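Local coordinates for uncharacterized protein conserved in bacteria (Streptococcus suis, PDB 4FZ4) that probably binds host glycosaminoglycans as part of surface antigen HP0197 and so helps this pathogen attach to host cells, at residues M53-A56 with D62-F65; E83-Q88 with R132-A137; L110-D113 with S117-S120. All coordinates share one frame; numbering follows the deposited sequence.

Contact 1: residues M53-A56 with D62-F65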
ATOM      1  N   MET A  53      -8.989 -10.495  -7.758  1.00 29.37           N
ATOM      2  CA  MET A  53     -10.168  -9.718  -8.126  1.00 39.25           C
ATOM      3  C   MET A  53     -10.792 -10.183  -9.434  1.00 40.93           C
ATOM      4  O   MET A  53     -11.983  -9.988  -9.650  1.00 58.46           O
ATOM      5  CB  MET A  53      -9.878  -8.203  -8.131  1.00 36.95           C
ATOM      6  CG  MET A  53      -8.609  -7.738  -8.814  1.00 49.85           C
ATOM      7  SD  MET A  53      -8.024  -6.160  -8.075  1.00 45.75           S
ATOM      8  CE  MET A  53      -9.224  -5.018  -8.673  1.00 21.07           C
ATOM      9  N   ASP A  54     -10.007 -10.819 -10.298  1.00 40.14           N
ATOM     10  CA  ASP A  54     -10.562 -11.335 -11.544  1.00 47.60           C
ATOM     11  C   ASP A  54     -11.487 -12.468 -11.126  1.00 54.87           C
ATOM     12  O   ASP A  54     -12.601 -12.610 -11.639  1.00 59.46           O
ATOM     13  CB  ASP A  54      -9.468 -11.891 -12.461  1.00 44.75           C
ATOM     14  CG  ASP A  54      -8.607 -10.800 -13.086  1.00 47.20           C
ATOM     15  OD1 ASP A  54      -9.007  -9.609 -13.047  1.00 41.71           O
ATOM     16  OD2 ASP A  54      -7.535 -11.140 -13.633  1.00 42.18           O
ATOM     17  N   TYR A  55     -11.004 -13.263 -10.171  1.00 55.20           N
ATOM     18  CA  TYR A  55     -11.735 -14.400  -9.624  1.00 47.54           C
ATOM     19  C   TYR A  55     -12.988 -13.942  -8.894  1.00 57.10           C
ATOM     20  O   TYR A  55     -14.043 -14.560  -9.019  1.00 61.19           O
ATOM     21  CB  TYR A  55     -10.853 -15.174  -8.643  1.00 44.33           C
ATOM     22  CG  TYR A  55     -11.456 -16.488  -8.171  1.00 53.41           C
ATOM     23  CD1 TYR A  55     -11.064 -17.700  -8.740  1.00 57.39           C
ATOM     24  CD2 TYR A  55     -12.432 -16.516  -7.176  1.00 47.92           C
ATOM     25  CE1 TYR A  55     -11.626 -18.905  -8.330  1.00 57.06           C
ATOM     26  CE2 TYR A  55     -13.003 -17.713  -6.762  1.00 53.37           C
ATOM     27  CZ  TYR A  55     -12.595 -18.905  -7.341  1.00 57.95           C
ATOM     28  OH  TYR A  55     -13.153 -20.099  -6.934  1.00 58.46           O
ATOM     29  N   ALA A  56     -12.869 -12.862  -8.123  1.00 58.75           N
ATOM     30  CA  ALA A  56     -14.008 -12.344  -7.367  1.00 52.19           C
ATOM     31  C   ALA A  56     -15.123 -11.887  -8.302  1.00 52.30           C
ATOM     32  O   ALA A  56     -16.234 -11.581  -7.860  1.00 50.52           O
ATOM     33  CB  ALA A  56     -13.561 -11.192  -6.467  1.00 40.98           C
ATOM     34  N   ASP A  62     -21.672 -19.103  -3.535  1.00 73.25           N
ATOM     35  CA  ASP A  62     -21.437 -20.361  -2.838  1.00 76.20           C
ATOM     36  C   ASP A  62     -20.027 -20.915  -2.965  1.00 77.90           C
ATOM     37  O   ASP A  62     -19.817 -22.114  -2.784  1.00 85.89           O
ATOM     38  CB  ASP A  62     -22.429 -21.415  -3.330  1.00 72.08           C
ATOM     39  CG  ASP A  62     -22.281 -21.705  -4.812  1.00 77.98           C
ATOM     40  OD1 ASP A  62     -21.196 -22.168  -5.231  1.00 71.87           O
ATOM     41  OD2 ASP A  62     -23.252 -21.468  -5.561  1.00 88.40           O
ATOM     42  N   ASP A  63     -19.058 -20.061  -3.264  1.00 68.46           N
ATOM     43  CA  ASP A  63     -17.690 -20.547  -3.415  1.00 68.00           C
ATOM     44  C   ASP A  63     -17.106 -20.990  -2.076  1.00 62.45           C
ATOM     45  O   ASP A  63     -17.315 -20.339  -1.049  1.00 67.78           O
ATOM     46  CB  ASP A  63     -16.797 -19.468  -4.034  1.00 61.30           C
ATOM     47  CG  ASP A  63     -15.645 -20.057  -4.822  1.00 56.53           C
ATOM     48  OD1 ASP A  63     -15.649 -19.925  -6.064  1.00 55.45           O
ATOM     49  OD2 ASP A  63     -14.745 -20.663  -4.205  1.00 62.82           O
ATOM     50  N   LYS A  64     -16.382 -22.105  -2.089  1.00 61.61           N
ATOM     51  CA  LYS A  64     -15.781 -22.620  -0.866  1.00 64.40           C
ATOM     52  C   LYS A  64     -14.749 -21.639  -0.358  1.00 64.96           C
ATOM     53  O   LYS A  64     -14.619 -21.409   0.843  1.00 67.59           O
ATOM     54  CB  LYS A  64     -15.102 -23.966  -1.116  1.00 74.22           C
ATOM     55  CG  LYS A  64     -14.432 -24.537   0.126  1.00 78.18           C
ATOM     56  CD  LYS A  64     -13.837 -25.911  -0.131  1.00 78.04           C
ATOM     57  CE  LYS A  64     -13.346 -26.548   1.165  1.00 72.56           C
ATOM     58  NZ  LYS A  64     -12.252 -25.766   1.803  1.00 53.27           N
ATOM     59  N   PHE A  65     -14.025 -21.051  -1.299  1.00 64.61           N
ATOM     60  CA  PHE A  65     -12.983 -20.100  -0.982  1.00 46.49           C
ATOM     61  C   PHE A  65     -13.443 -18.652  -1.094  1.00 38.09           C
ATOM     62  O   PHE A  65     -12.628 -17.742  -1.224  1.00 50.52           O
ATOM     63  CB  PHE A  65     -11.814 -20.366  -1.899  1.00 42.84           C
ATOM     64  CG  PHE A  65     -11.290 -21.763  -1.795  1.00 46.86           C
ATOM     65  CD1 PHE A  65     -10.496 -22.144  -0.713  1.00 40.66           C
ATOM     66  CD2 PHE A  65     -11.588 -22.706  -2.772  1.00 55.77           C
ATOM     67  CE1 PHE A  65     -10.008 -23.437  -0.608  1.00 46.15           C
ATOM     68  CE2 PHE A  65     -11.103 -24.012  -2.677  1.00 61.15           C
ATOM     69  CZ  PHE A  65     -10.310 -24.377  -1.593  1.00 59.54           C
TER
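Tyr55 and Asp63 meet through their side chains while their backbones stay well separated: Tyr55 CA and Asp63 CA are 10.6 Å apart. Tyr55 lies on the last part of helix 36-55, whereas residues 62-65 are irregular and lead up to Phe65, the N-cap residue of helix 66-95. Both residues direct CB toward the other segment, and the two side chains approach from opposite directions, so the contact is made by their polar ends. The phenol donates a hydrogen bond from Tyr55 OH to Asp63 OD1 at 2.6 Å. This oxygen is met on its syn side, 23° out of the carboxylate plane, and it lies at the edge of the tyrosine ring, close to the ring plane. The planes of ring and carboxylate are turned 70° against each other. On the tyrosine, CG stands anti to the backbone N (chi1 -172°), which sends the ring away from its helix and toward Asp63. The other carboxylate oxygen is turned back to its own chain: Asp63 OD2 accepts a bond from Phe65 N at 3.0 Å, through the anti lone pair. This is an Asx turn. Each oxygen thus has a donor of its own, which should fix the rotation of the carboxylate and would probably favour its charged form. Beyond Asp63, Lys64 CG lies over the centre of one face of the Phe65 ring. The contact lies at the surface, in the connection between two successive helices. Tyr55 also touches Val69 of helix 66-95, Ala56 packs on Val69 and Leu73 of the same helix, and Met53 reaches Val13 and Leu16 of helix 3-23 as well as Phe76 of helix 66-95.

Contact 2: residues E83-Q88 with R132-A137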
ATOM      1  N   GLU A  83       2.588   0.597  -0.967  1.00 30.17           N
ATOM      2  CA  GLU A  83       3.263   0.922  -2.220  1.00 22.13           C
ATOM      3  C   GLU A  83       3.098   2.418  -2.468  1.00 26.96           C
ATOM      4  O   GLU A  83       4.000   3.089  -2.967  1.00 33.83           O
ATOM      5  CB  GLU A  83       2.625   0.126  -3.361  1.00 22.16           C
ATOM      6  CG  GLU A  83       2.963   0.622  -4.747  1.00 27.90           C
ATOM      7  CD  GLU A  83       4.432   0.453  -5.115  1.00 34.27           C
ATOM      8  OE1 GLU A  83       5.234   0.041  -4.245  1.00 36.90           O
ATOM      9  OE2 GLU A  83       4.784   0.738  -6.282  1.00 43.06           O
ATOM     10  N   ASN A  84       1.933   2.939  -2.103  1.00 24.72           N
ATOM     11  CA  ASN A  84       1.628   4.352  -2.294  1.00 16.41           C
ATOM     12  C   ASN A  84       2.501   5.217  -1.373  1.00 27.06           C
ATOM     13  O   ASN A  84       3.164   6.147  -1.826  1.00 25.36           O
ATOM     14  CB  ASN A  84       0.140   4.588  -1.997  1.00 20.18           C
ATOM     15  CG  ASN A  84      -0.343   5.937  -2.472  1.00 27.66           C
ATOM     16  OD1 ASN A  84       0.336   6.945  -2.300  1.00 32.46           O
ATOM     17  ND2 ASN A  84      -1.529   5.966  -3.074  1.00 27.21           N
ATOM     18  N   TYR A  85       2.470   4.924  -0.072  1.00 18.59           N
ATOM     19  CA  TYR A  85       3.295   5.649   0.887  1.00 24.76           C
ATOM     20  C   TYR A  85       4.754   5.654   0.454  1.00 26.68           C
ATOM     21  O   TYR A  85       5.408   6.696   0.460  1.00 32.67           O
ATOM     22  CB  TYR A  85       3.211   5.000   2.270  1.00 28.81           C
ATOM     23  CG  TYR A  85       1.880   5.170   2.958  1.00 30.67           C
ATOM     24  CD1 TYR A  85       0.948   6.104   2.490  1.00 29.52           C
ATOM     25  CD2 TYR A  85       1.573   4.447   4.117  1.00 20.67           C
ATOM     26  CE1 TYR A  85      -0.242   6.323   3.152  1.00 23.90           C
ATOM     27  CE2 TYR A  85       0.374   4.666   4.795  1.00 30.37           C
ATOM     28  CZ  TYR A  85      -0.525   5.611   4.303  1.00 32.31           C
ATOM     29  OH  TYR A  85      -1.690   5.888   4.988  1.00 37.43           O
ATOM     30  N   ILE A  86       5.266   4.490   0.074  1.00 25.99           N
ATOM     31  CA  ILE A  86       6.660   4.415  -0.326  1.00 23.95           C
ATOM     32  C   ILE A  86       6.960   5.210  -1.602  1.00 33.27           C
ATOM     33  O   ILE A  86       8.012   5.854  -1.696  1.00 34.57           O
ATOM     34  CB  ILE A  86       7.123   2.945  -0.452  1.00 24.88           C
ATOM     35  CG1 ILE A  86       7.054   2.286   0.932  1.00 19.25           C
ATOM     36  CG2 ILE A  86       8.581   2.882  -0.934  1.00 22.08           C
ATOM     37  CD1 ILE A  86       7.466   0.826   0.941  1.00 27.95           C
ATOM     38  N   ARG A  87       6.048   5.183  -2.574  1.00 28.35           N
ATOM     39  CA  ARG A  87       6.262   5.960  -3.784  1.00 23.01           C
ATOM     40  C   ARG A  87       6.353   7.430  -3.418  1.00 27.01           C
ATOM     41  O   ARG A  87       7.140   8.164  -4.009  1.00 37.39           O
ATOM     42  CB  ARG A  87       5.127   5.767  -4.795  1.00 27.68           C
ATOM     43  CG  ARG A  87       5.288   4.524  -5.665  1.00 32.48           C
ATOM     44  CD  ARG A  87       4.269   4.479  -6.791  1.00 29.58           C
ATOM     45  NE  ARG A  87       4.033   3.103  -7.216  1.00 35.65           N
ATOM     46  CZ  ARG A  87       3.255   2.748  -8.232  1.00 38.01           C
ATOM     47  NH1 ARG A  87       2.628   3.673  -8.949  1.00 34.96           N
ATOM     48  NH2 ARG A  87       3.086   1.463  -8.517  1.00 37.74           N
ATOM     49  N   GLN A  88       5.556   7.860  -2.439  1.00 26.06           N
ATOM     50  CA  GLN A  88       5.565   9.265  -2.014  1.00 27.87           C
ATOM     51  C   GLN A  88       6.867   9.663  -1.325  1.00 26.47           C
ATOM     52  O   GLN A  88       7.448  10.693  -1.642  1.00 36.91           O
ATOM     53  CB  GLN A  88       4.380   9.555  -1.084  1.00 25.53           C
ATOM     54  CG  GLN A  88       3.005   9.559  -1.786  1.00 15.58           C
ATOM     55  CD  GLN A  88       1.859   9.742  -0.790  1.00 20.78           C
ATOM     56  OE1 GLN A  88       1.770  10.763  -0.109  1.00 33.55           O
ATOM     57  NE2 GLN A  88       0.989   8.744  -0.693  1.00 23.87           N
ATOM     58  N   ARG A 132      -1.910   2.369  11.443  1.00 24.90           N
ATOM     59  CA  ARG A 132      -1.246   2.988  12.572  1.00 27.76           C
ATOM     60  C   ARG A 132       0.199   3.354  12.318  1.00 20.65           C
ATOM     61  O   ARG A 132       0.483   4.438  11.827  1.00 30.37           O
ATOM     62  CB  ARG A 132      -1.348   2.083  13.799  1.00 44.43           C
ATOM     63  CG  ARG A 132      -2.730   2.085  14.409  1.00 52.57           C
ATOM     64  CD  ARG A 132      -2.799   1.195  15.629  1.00 63.76           C
ATOM     65  NE  ARG A 132      -4.038   1.409  16.369  1.00 64.71           N
ATOM     66  CZ  ARG A 132      -4.313   2.503  17.074  1.00 71.46           C
ATOM     67  NH1 ARG A 132      -3.433   3.496  17.147  1.00 69.59           N
ATOM     68  NH2 ARG A 132      -5.477   2.606  17.701  1.00 83.27           N
ATOM     69  N   GLU A 133       1.118   2.455  12.643  1.00 24.23           N
ATOM     70  CA  GLU A 133       2.527   2.761  12.464  1.00 33.16           C
ATOM     71  C   GLU A 133       2.859   3.443  11.133  1.00 33.67           C
ATOM     72  O   GLU A 133       3.425   4.529  11.118  1.00 34.36           O
ATOM     73  CB  GLU A 133       3.377   1.503  12.627  1.00 31.58           C
ATOM     74  CG  GLU A 133       4.864   1.832  12.659  1.00 33.18           C
ATOM     75  CD  GLU A 133       5.751   0.620  12.796  1.00 30.37           C
ATOM     76  OE1 GLU A 133       6.984   0.805  12.781  1.00 35.66           O
ATOM     77  OE2 GLU A 133       5.224  -0.507  12.911  1.00 34.46           O
ATOM     78  N   ALA A 134       2.506   2.817  10.019  1.00 29.08           N
ATOM     79  CA  ALA A 134       2.799   3.398   8.714  1.00 24.15           C
ATOM     80  C   ALA A 134       2.129   4.762   8.459  1.00 30.44           C
ATOM     81  O   ALA A 134       2.796   5.707   8.025  1.00 28.50           O
ATOM     82  CB  ALA A 134       2.416   2.416   7.617  1.00 29.00           C
ATOM     83  N   SER A 135       0.829   4.875   8.727  1.00 25.69           N
ATOM     84  CA  SER A 135       0.133   6.136   8.484  1.00 32.25           C
ATOM     85  C   SER A 135       0.633   7.253   9.377  1.00 30.38           C
ATOM     86  O   SER A 135       0.714   8.408   8.950  1.00 37.84           O
ATOM     87  CB  SER A 135      -1.378   5.968   8.660  1.00 30.71           C
ATOM     88  OG  SER A 135      -1.883   5.095   7.666  1.00 31.85           O
ATOM     89  N   GLU A 136       0.966   6.905  10.617  1.00 24.79           N
ATOM     90  CA  GLU A 136       1.484   7.881  11.564  1.00 25.03           C
ATOM     91  C   GLU A 136       2.768   8.489  11.008  1.00 32.36           C
ATOM     92  O   GLU A 136       2.894   9.702  10.901  1.00 43.04           O
ATOM     93  CB  GLU A 136       1.805   7.212  12.906  1.00 44.97           C
ATOM     94  CG  GLU A 136       0.662   6.428  13.533  1.00 62.09           C
ATOM     95  CD  GLU A 136      -0.289   7.294  14.319  1.00 74.39           C
ATOM     96  OE1 GLU A 136      -0.531   8.441  13.894  1.00 74.37           O
ATOM     97  OE2 GLU A 136      -0.803   6.818  15.356  1.00 85.49           O
ATOM     98  N   ALA A 137       3.718   7.628  10.652  1.00 29.54           N
ATOM     99  CA  ALA A 137       5.006   8.077  10.133  1.00 22.50           C
ATOM    100  C   ALA A 137       4.847   8.883   8.850  1.00 25.49           C
ATOM    101  O   ALA A 137       5.608   9.816   8.593  1.00 31.06           O
ATOM    102  CB  ALA A 137       5.913   6.878   9.901  1.00 28.38           C
TER
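Tyr85 and Ala134 mark the closest backbone approach of the two helical segments, which run in broadly the same direction with their CA atoms 8.2 Å apart. The Tyr85 side chain spans this distance. With CG anti to the carbonyl carbon (chi1 -70°), the ring is carried past Ala134 toward Ser135, and Tyr85 CD2 comes to 4.1 Å from Ala134 CB. Beyond the methyl, the phenol reaches the next residue: Tyr85 OH donates to Ser135 OG at 2.8 Å, and that oxygen lies at the ring edge, near the ring plane. Ser135 OG is also hydrogen-bonded to Val130 O in its own helix, so the hydroxyl links the tyrosine to a main-chain carbonyl. On helix 66-95, Arg87 grips Glu83 side-on, NE and NH2 both bonding Glu83 OE2 in the guanidinium plane; Arg87 NE is 2.7 Å from Glu83 OE2. Glu83 OE1 takes a bond from Tyr29, and Arg87 NH1 bonds Val26 O. Met138 and Leu110 pack nearby, on Tyr85 and Ala134 respectively. Ala134 leaves room for the ring and Ser135 takes the phenol hydroxyl, a helix-to-helix packing contact within this all-helical domain.

Contact 3: residues L110-D113 with S117-S120; sequences LKQD and SIAS
Ile118 N donates a hydrogen bond to Gln112 OE1 at 2.9 Å, in the plane of the side-chain carbonyl and with an N-H...O angle of 155°. The bond closes a compact irregular connection between helices 100-110 and 123-152, in which Ser117 forms an ST turn. The other end of the same amide is held too: Gln112 NE2 donates to Leu110 O, also at 2.9 Å, the acceptor lying close to the amide plane. Held at both ends, the amide should have its rotation fixed, and it joins Leu110 O to Ile118 N across the loop. A bend in the side chain (chi2 -72°) folds it back so that both bonds can form. Gln112 OE1 lies against Ser117 as well, 3.2 Å from Ser117 CA, and comes within 3.6 Å of Ile118 CG1. The backbones are nearest at Gln112 and Ser117, whose CA atoms are 4.7 Å apart. Around this buried amide, Gln112 packs on Tyr37, Tyr129, Val82 and Ile86, side chains from three helices, and Ile118 touches both Tyr129 and Val82. Lys111 NZ and Asp113 OD1 make a long, weak ion pair. The serine hydroxyl is gripped twice: it is hydrogen-bonded to Tyr37 OH of helix 36-55, and Ser117 OG accepts from Ala119 N at 3.1 Å.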
ATOM      1  N   LEU A 110       8.523   2.719   7.614  1.00 33.16           N
ATOM      2  CA  LEU A 110       7.956   2.349   6.324  1.00 33.57           C
ATOM      3  C   LEU A 110       8.810   1.444   5.461  1.00 35.61           C
ATOM      4  O   LEU A 110       8.285   0.550   4.799  1.00 21.20           O
ATOM      5  CB  LEU A 110       7.591   3.616   5.537  1.00 26.33           C
ATOM      6  CG  LEU A 110       6.653   4.582   6.279  1.00 26.12           C
ATOM      7  CD1 LEU A 110       6.843   6.004   5.772  1.00 25.30           C
ATOM      8  CD2 LEU A 110       5.219   4.120   6.127  1.00 34.05           C
ATOM      9  N   LYS A 111      10.118   1.671   5.462  1.00 36.83           N
ATOM     10  CA  LYS A 111      11.013   0.859   4.644  1.00 35.35           C
ATOM     11  C   LYS A 111      10.740  -0.625   4.827  1.00 26.28           C
ATOM     12  O   LYS A 111      10.701  -1.117   5.947  1.00 40.27           O
ATOM     13  CB  LYS A 111      12.479   1.153   4.974  1.00 36.13           C
ATOM     14  CG  LYS A 111      13.445   0.367   4.108  1.00 39.25           C
ATOM     15  CD  LYS A 111      14.901   0.715   4.376  1.00 46.30           C
ATOM     16  CE  LYS A 111      15.808  -0.126   3.481  1.00 58.34           C
ATOM     17  NZ  LYS A 111      17.249   0.209   3.635  1.00 63.48           N
ATOM     18  N   GLN A 112      10.553  -1.319   3.709  1.00 26.42           N
ATOM     19  CA  GLN A 112      10.281  -2.753   3.700  1.00 31.67           C
ATOM     20  C   GLN A 112      11.581  -3.526   3.474  1.00 38.60           C
ATOM     21  O   GLN A 112      12.336  -3.224   2.545  1.00 42.57           O
ATOM     22  CB  GLN A 112       9.291  -3.096   2.581  1.00 37.02           C
ATOM     23  CG  GLN A 112       7.963  -2.359   2.662  1.00 32.24           C
ATOM     24  CD  GLN A 112       7.087  -2.859   3.786  1.00 31.35           C
ATOM     25  OE1 GLN A 112       6.699  -4.028   3.813  1.00 44.66           O
ATOM     26  NE2 GLN A 112       6.764  -1.976   4.725  1.00 31.61           N
ATOM     27  N   ASP A 113      11.827  -4.524   4.320  1.00 38.28           N
ATOM     28  CA  ASP A 113      13.034  -5.352   4.236  1.00 49.08           C
ATOM     29  C   ASP A 113      12.729  -6.769   4.686  1.00 47.96           C
ATOM     30  O   ASP A 113      11.772  -6.999   5.431  1.00 44.86           O
ATOM     31  CB  ASP A 113      14.143  -4.775   5.126  1.00 58.95           C
ATOM     32  CG  ASP A 113      15.102  -3.869   4.364  1.00 77.05           C
ATOM     33  OD1 ASP A 113      15.880  -3.145   5.023  1.00 82.53           O
ATOM     34  OD2 ASP A 113      15.092  -3.885   3.110  1.00 79.75           O
ATOM     35  N   SER A 117       8.729  -6.547   6.994  1.00 42.66           N
ATOM     36  CA  SER A 117       7.893  -6.179   5.850  1.00 32.95           C
ATOM     37  C   SER A 117       6.494  -6.731   6.075  1.00 34.94           C
ATOM     38  O   SER A 117       6.282  -7.550   6.965  1.00 30.46           O
ATOM     39  CB  SER A 117       8.440  -6.763   4.552  1.00 27.94           C
ATOM     40  OG  SER A 117       8.162  -8.149   4.475  1.00 35.42           O
ATOM     41  N   ILE A 118       5.533  -6.287   5.275  1.00 36.50           N
ATOM     42  CA  ILE A 118       4.176  -6.787   5.419  1.00 35.22           C
ATOM     43  C   ILE A 118       3.990  -8.020   4.550  1.00 36.01           C
ATOM     44  O   ILE A 118       2.868  -8.371   4.197  1.00 32.91           O
ATOM     45  CB  ILE A 118       3.118  -5.736   5.016  1.00 28.25           C
ATOM     46  CG1 ILE A 118       3.321  -5.312   3.556  1.00 27.10           C
ATOM     47  CG2 ILE A 118       3.188  -4.540   5.970  1.00 24.79           C
ATOM     48  CD1 ILE A 118       2.251  -4.354   3.044  1.00 22.22           C
ATOM     49  N   ALA A 119       5.095  -8.672   4.201  1.00 37.59           N
ATOM     50  CA  ALA A 119       5.020  -9.880   3.381  1.00 39.97           C
ATOM     51  C   ALA A 119       4.487 -11.012   4.259  1.00 44.03           C
ATOM     52  O   ALA A 119       3.817 -11.923   3.787  1.00 39.98           O
ATOM     53  CB  ALA A 119       6.407 -10.239   2.837  1.00 28.88           C
ATOM     54  N   SER A 120       4.777 -10.927   5.550  1.00 54.32           N
ATOM     55  CA  SER A 120       4.350 -11.945   6.496  1.00 65.94           C
ATOM     56  C   SER A 120       3.073 -11.560   7.237  1.00 63.82           C
ATOM     57  O   SER A 120       2.620 -12.290   8.119  1.00 66.39           O
ATOM     58  CB  SER A 120       5.469 -12.195   7.507  1.00 65.35           C
ATOM     59  OG  SER A 120       5.880 -10.975   8.111  1.00 54.52           O
TER

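Overall arrangement
From the N terminus, contact 1 comes first: it closes the short connection after helix 36-55 and links Tyr55 to the residues that lead into helix 66-95. Further along that helix, contact 2 opens at 83-88 and closes only at 132-137 on helix 123-152, spanning helix 100-110 and the loop behind it. Contact 3 is nested inside this span and ties two parts of that loop together. Contacts 2 and 3 touch, with centres 11 Å apart, where Leu110 packs on Ala134 and Tyr85 and Ile86 packs on Gln112. Contact 1 lies apart, its centre 30 Å from that of contact 2, in the connection into the helix that carries residues 83-88.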